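Local coordinates for protein albumin-1 (Psophocarpus tetragonolobus, PDB 1WBA) that serves as a 2S seed storage protein and belongs to the leguminous Kunitz-type protease inhibitor family, at residues A[131-136]-A[141-146]; A[75-80]-A[135-140]. All coordinates share one frame; numbering follows the deposited sequence.

Contact 1. Residues A[131-136]-A[141-146]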
loop_
_atom_site.group_PDB
_atom_site.type_symbol
_atom_site.label_atom_id
_atom_site.label_comp_id
_atom_site.label_asym_id
_atom_site.label_seq_id
_atom_site.Cartn_x
_atom_site.Cartn_y
_atom_site.Cartn_z
ATOM N N LYS A 131 -0.669 -5.826 8.136
ATOM C CA LYS A 131 -1.760 -5.465 7.238
ATOM C C LYS A 131 -1.674 -3.959 7.109
ATOM O O LYS A 131 -1.099 -3.287 7.973
ATOM C CB LYS A 131 -3.123 -5.886 7.786
ATOM C CG LYS A 131 -3.531 -5.195 9.043
ATOM C CD LYS A 131 -4.912 -5.617 9.426
ATOM C CE LYS A 131 -5.246 -5.106 10.795
ATOM N NZ LYS A 131 -6.672 -5.354 11.118
ATOM N N LEU A 132 -2.210 -3.439 6.010
ATOM C CA LEU A 132 -2.200 -1.999 5.724
ATOM C C LEU A 132 -3.607 -1.435 5.889
ATOM O O LEU A 132 -4.583 -2.093 5.548
ATOM C CB LEU A 132 -1.695 -1.756 4.294
ATOM C CG LEU A 132 -0.288 -2.260 3.950
ATOM C CD1 LEU A 132 0.024 -1.980 2.480
ATOM C CD2 LEU A 132 0.746 -1.603 4.835
ATOM N N LEU A 133 -3.711 -0.240 6.452
ATOM C CA LEU A 133 -5.008 0.380 6.632
ATOM C C LEU A 133 -4.929 1.762 6.008
ATOM O O LEU A 133 -3.841 2.272 5.745
ATOM C CB LEU A 133 -5.360 0.503 8.124
ATOM C CG LEU A 133 -5.462 -0.806 8.941
ATOM C CD1 LEU A 133 -4.248 -0.990 9.789
ATOM C CD2 LEU A 133 -6.686 -0.817 9.778
ATOM N N PHE A 134 -6.079 2.323 5.686
ATOM C CA PHE A 134 -6.120 3.671 5.156
ATOM C C PHE A 134 -6.980 4.455 6.127
ATOM O O PHE A 134 -8.105 4.068 6.449
ATOM C CB PHE A 134 -6.701 3.746 3.741
ATOM C CG PHE A 134 -6.799 5.145 3.230
ATOM C CD1 PHE A 134 -5.656 5.843 2.874
ATOM C CD2 PHE A 134 -8.032 5.784 3.142
ATOM C CE1 PHE A 134 -5.734 7.171 2.442
ATOM C CE2 PHE A 134 -8.115 7.114 2.711
ATOM C CZ PHE A 134 -6.966 7.804 2.365
ATOM N N CYS A 135 -6.438 5.566 6.588
ATOM C CA CYS A 135 -7.125 6.396 7.559
ATOM C C CYS A 135 -7.399 7.750 6.957
ATOM O O CYS A 135 -6.524 8.603 6.901
ATOM C CB CYS A 135 -6.258 6.547 8.817
ATOM S SG CYS A 135 -5.867 4.960 9.649
ATOM N N PRO A 136 -8.621 7.951 6.451
ATOM C CA PRO A 136 -8.968 9.239 5.853
ATOM C C PRO A 136 -9.009 10.287 6.939
ATOM O O PRO A 136 -9.180 9.960 8.121
ATOM C CB PRO A 136 -10.348 8.992 5.257
ATOM C CG PRO A 136 -10.895 7.867 6.060
ATOM C CD PRO A 136 -9.715 6.979 6.292
ATOM N N CYS A 141 -10.503 4.358 10.344
ATOM C CA CYS A 141 -9.653 3.683 9.375
ATOM C C CYS A 141 -10.330 2.483 8.726
ATOM O O CYS A 141 -11.162 1.803 9.349
ATOM C CB CYS A 141 -8.354 3.247 10.053
ATOM S SG CYS A 141 -7.466 4.621 10.838
ATOM N N LYS A 142 -9.928 2.194 7.493
ATOM C CA LYS A 142 -10.482 1.090 6.732
ATOM C C LYS A 142 -9.383 0.123 6.353
ATOM O O LYS A 142 -8.212 0.507 6.216
ATOM C CB LYS A 142 -11.139 1.627 5.467
ATOM C CG LYS A 142 -12.146 2.703 5.755
ATOM C CD LYS A 142 -12.765 3.290 4.513
ATOM C CE LYS A 142 -13.896 4.211 4.924
ATOM N NZ LYS A 142 -14.603 4.792 3.768
ATOM N N ASN A 143 -9.767 -1.128 6.149
ATOM C CA ASN A 143 -8.815 -2.156 5.766
ATOM C C ASN A 143 -8.518 -2.091 4.290
ATOM O O ASN A 143 -9.327 -1.585 3.500
ATOM C CB ASN A 143 -9.390 -3.532 6.040
ATOM C CG ASN A 143 -9.522 -3.815 7.498
ATOM O OD1 ASN A 143 -8.555 -3.708 8.256
ATOM N ND2 ASN A 143 -10.721 -4.177 7.913
ATOM N N ILE A 144 -7.347 -2.591 3.925
ATOM C CA ILE A 144 -6.973 -2.666 2.523
ATOM C C ILE A 144 -6.982 -4.150 2.171
ATOM O O ILE A 144 -6.273 -4.947 2.791
ATOM C CB ILE A 144 -5.597 -2.020 2.248
ATOM C CG1 ILE A 144 -5.685 -0.508 2.544
ATOM C CG2 ILE A 144 -5.168 -2.271 0.781
ATOM C CD1 ILE A 144 -4.361 0.213 2.545
ATOM N N GLY A 145 -7.822 -4.517 1.210
ATOM C CA GLY A 145 -7.919 -5.902 0.803
ATOM C C GLY A 145 -7.853 -6.031 -0.707
ATOM O O GLY A 145 -7.575 -5.064 -1.417
ATOM N N ILE A 146 -8.158 -7.223 -1.194
ATOM C CA ILE A 146 -8.126 -7.527 -2.613
ATOM C C ILE A 146 -9.529 -7.741 -3.163
ATOM O O ILE A 146 -10.403 -8.257 -2.472
ATOM C CB ILE A 146 -7.320 -8.836 -2.851
ATOM C CG1 ILE A 146 -5.854 -8.621 -2.504
ATOM C CG2 ILE A 146 -7.464 -9.322 -4.294
ATOM C CD1 ILE A 146 -5.177 -7.645 -3.397
HETATM O O HOH W 1 -9.809 -4.831 10.745
HETATM O O HOH W 2 -3.549 -4.891 4.074
HETATM O O HOH W 3 -6.195 -4.108 6.197
#
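F134 and K142 form the hydrogen-bonded pair near the turn of this antiparallel hairpin. F134 N reaches K142 O at 2.9 Å, in the carbonyl plane and nearly straight (165° at the hydrogen). In the return bond, K142 N lies 2.8 Å from F134 O and is tilted 22° from the carbonyl plane. L133 and N143 make the adjoining non-hydrogen-bonded pair. Their side chains lie side by side, with CD2 of L133 3.8 Å from OD1 of N143. Beyond them the ladder slackens. The bond from I144 N to L132 O is weak at 3.2 Å, and water 3 sits beside it, accepting from I144 N.

The side chain of I144 lies against L132 here. Its CB lies 3.5 Å from L132 O, and CG1 runs past the same oxygen. CG1 sits beside the backbone N (chi1 -65°), and the extended end carries CD1 to L132 CB at 3.7 Å. CD1 also touches F134 CB more loosely. At the turn end, a disulfide joins C135 SG to C141 SG at 2.0 Å and closes the short loop between the strands.

The hairpin belongs to a beta-trefoil, the fold of this family. Strand 130-136 also pairs with strand 116-122, where F134 meets F118 edge-to-face. Strand 142-148 pairs on with strand 154-159, and K142 makes a cation-pi contact with Y160.

Contact 2. Residues A[75-80]-A[135-140]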
loop_
_atom_site.group_PDB
_atom_site.type_symbol
_atom_site.label_atom_id
_atom_site.label_comp_id
_atom_site.label_asym_id
_atom_site.label_seq_id
_atom_site.Cartn_x
_atom_site.Cartn_y
_atom_site.Cartn_z
ATOM N N ASN A 75 0.509 1.940 13.530
ATOM C CA ASN A 75 -0.466 3.022 13.668
ATOM C C ASN A 75 0.038 4.440 13.407
ATOM O O ASN A 75 -0.682 5.406 13.649
ATOM C CB ASN A 75 -1.164 2.949 15.025
ATOM C CG ASN A 75 -1.796 1.612 15.257
ATOM O OD1 ASN A 75 -1.389 0.855 16.134
ATOM N ND2 ASN A 75 -2.741 1.270 14.421
ATOM N N MET A 76 1.264 4.555 12.913
ATOM C CA MET A 76 1.884 5.832 12.580
ATOM C C MET A 76 1.452 6.185 11.156
ATOM O O MET A 76 1.430 5.296 10.300
ATOM C CB MET A 76 3.403 5.656 12.632
ATOM C CG MET A 76 4.243 6.786 11.982
ATOM S SD MET A 76 5.993 6.507 12.101
ATOM C CE MET A 76 6.287 6.835 13.766
ATOM N N ARG A 77 1.027 7.429 10.928
ATOM C CA ARG A 77 0.597 7.853 9.597
ATOM C C ARG A 77 1.756 7.892 8.618
ATOM O O ARG A 77 2.788 8.523 8.894
ATOM C CB ARG A 77 -0.131 9.197 9.658
ATOM C CG ARG A 77 -1.379 9.142 10.536
ATOM C CD ARG A 77 -2.071 10.495 10.603
ATOM N NE ARG A 77 -2.839 10.815 9.398
ATOM C CZ ARG A 77 -4.059 10.350 9.169
ATOM N NH1 ARG A 77 -4.625 9.545 10.050
ATOM N NH2 ARG A 77 -4.749 10.753 8.114
ATOM N N LEU A 78 1.554 7.263 7.455
ATOM C CA LEU A 78 2.583 7.131 6.432
ATOM C C LEU A 78 2.201 7.577 5.051
ATOM O O LEU A 78 1.024 7.598 4.685
ATOM C CB LEU A 78 2.958 5.655 6.279
ATOM C CG LEU A 78 3.154 4.854 7.557
ATOM C CD1 LEU A 78 3.163 3.387 7.194
ATOM C CD2 LEU A 78 4.443 5.288 8.265
ATOM N N LYS A 79 3.240 7.824 4.266
ATOM C CA LYS A 79 3.134 8.167 2.864
ATOM C C LYS A 79 3.920 7.028 2.214
ATOM O O LYS A 79 4.995 6.651 2.704
ATOM C CB LYS A 79 3.794 9.516 2.579
ATOM C CG LYS A 79 3.846 9.868 1.097
ATOM C CD LYS A 79 4.069 11.366 0.872
ATOM C CE LYS A 79 2.756 12.168 1.013
ATOM N NZ LYS A 79 2.116 12.134 2.378
ATOM N N ILE A 80 3.360 6.426 1.164
ATOM C CA ILE A 80 4.017 5.319 0.475
ATOM C C ILE A 80 4.191 5.694 -0.978
ATOM O O ILE A 80 3.271 6.210 -1.592
ATOM C CB ILE A 80 3.189 4.010 0.596
ATOM C CG1 ILE A 80 3.069 3.606 2.075
ATOM C CG2 ILE A 80 3.854 2.881 -0.180
ATOM C CD1 ILE A 80 2.222 2.377 2.346
ATOM N N CYS A 135 -6.438 5.566 6.588
ATOM C CA CYS A 135 -7.125 6.396 7.559
ATOM C C CYS A 135 -7.399 7.750 6.957
ATOM O O CYS A 135 -6.524 8.603 6.901
ATOM C CB CYS A 135 -6.258 6.547 8.817
ATOM S SG CYS A 135 -5.867 4.960 9.649
ATOM N N PRO A 136 -8.621 7.951 6.451
ATOM C CA PRO A 136 -8.968 9.239 5.853
ATOM C C PRO A 136 -9.009 10.287 6.939
ATOM O O PRO A 136 -9.180 9.960 8.121
ATOM C CB PRO A 136 -10.348 8.992 5.257
ATOM C CG PRO A 136 -10.895 7.867 6.060
ATOM C CD PRO A 136 -9.715 6.979 6.292
ATOM N N VAL A 137 -8.812 11.545 6.553
ATOM C CA VAL A 137 -8.848 12.627 7.524
ATOM C C VAL A 137 -10.258 12.760 8.093
ATOM O O VAL A 137 -11.241 12.792 7.346
ATOM C CB VAL A 137 -8.389 13.957 6.916
ATOM C CG1 VAL A 137 -8.551 15.073 7.936
ATOM C CG2 VAL A 137 -6.941 13.856 6.513
ATOM N N GLY A 138 -10.331 12.752 9.423
ATOM C CA GLY A 138 -11.597 12.877 10.135
ATOM C C GLY A 138 -12.565 11.711 9.999
ATOM O O GLY A 138 -13.780 11.890 10.119
ATOM N N SER A 139 -12.035 10.505 9.830
ATOM C CA SER A 139 -12.878 9.337 9.662
ATOM C C SER A 139 -12.151 8.089 10.191
ATOM O O SER A 139 -10.923 8.086 10.330
ATOM C CB SER A 139 -13.218 9.194 8.172
ATOM O OG SER A 139 -14.118 8.133 7.909
ATOM N N PRO A 140 -12.918 7.054 10.591
ATOM C CA PRO A 140 -12.282 5.833 11.099
ATOM C C PRO A 140 -11.478 5.174 9.973
ATOM O O PRO A 140 -11.758 5.375 8.793
ATOM C CB PRO A 140 -13.473 4.958 11.507
ATOM C CG PRO A 140 -14.556 5.955 11.811
ATOM C CD PRO A 140 -14.386 6.963 10.695
HETATM O O HOH W 4 -7.757 9.668 10.185
#
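R77 reaches C135 with its guanidinium group, and a single direct hydrogen bond carries the contact. R77 NH2 donates to C135 O at 3.0 Å. The bond is bent, 135° at the hydrogen. The oxygen lies out of the guanidinium plane, and the donor is tilted from the carbonyl plane. A bend in the arginine chain (chi3 77°) turns its end to this carbonyl.

A water adds a second polar link. Water 4 accepts from R77 NH1 at 3.1 Å. It also lies 2.5 Å from P136 O, a distance so short that this half of the bridge is doubtful.

The van der Waals contacts are few. R77 NH1 lies 3.6 Å from C135 CB, and R77 NH2 lies 4.1 Å from V137 CG2. V137 belongs to the type II turn from P136 to S139.

The charge of R77 is met mainly by E62, which forms a salt bridge with NE. With a methionine in place of R77, E62 would probably lose this charge partner and C135 O this side-chain donor. One cation of the beta-trefoil thus ties the loop entering strand 78-82 to the end of strand 130-136, a polar link with little apolar packing behind it.

How the contacts relate
Both contacts use strand 130-136 and share C135. Contact 1 lies nearer the centre of the chain and buries 470 Å² against 114 Å². It pairs neighbouring strands of one sheet, so backbone hydrogen bonds, apolar side chains and a disulfide hold it. Contact 2 lies farther out and joins parts of the chain more than fifty residues apart. It depends on one long cationic side chain meeting the backbone, with little apolar surface. Both are partly buried. Most touching residues of contact 1 are buried; in contact 2, R77 is partly exposed and V137 exposed. C135 serves both differently: its sulfur closes the hairpin in 131-136/141-146, while its carbonyl oxygen accepts from R77 of 75-80.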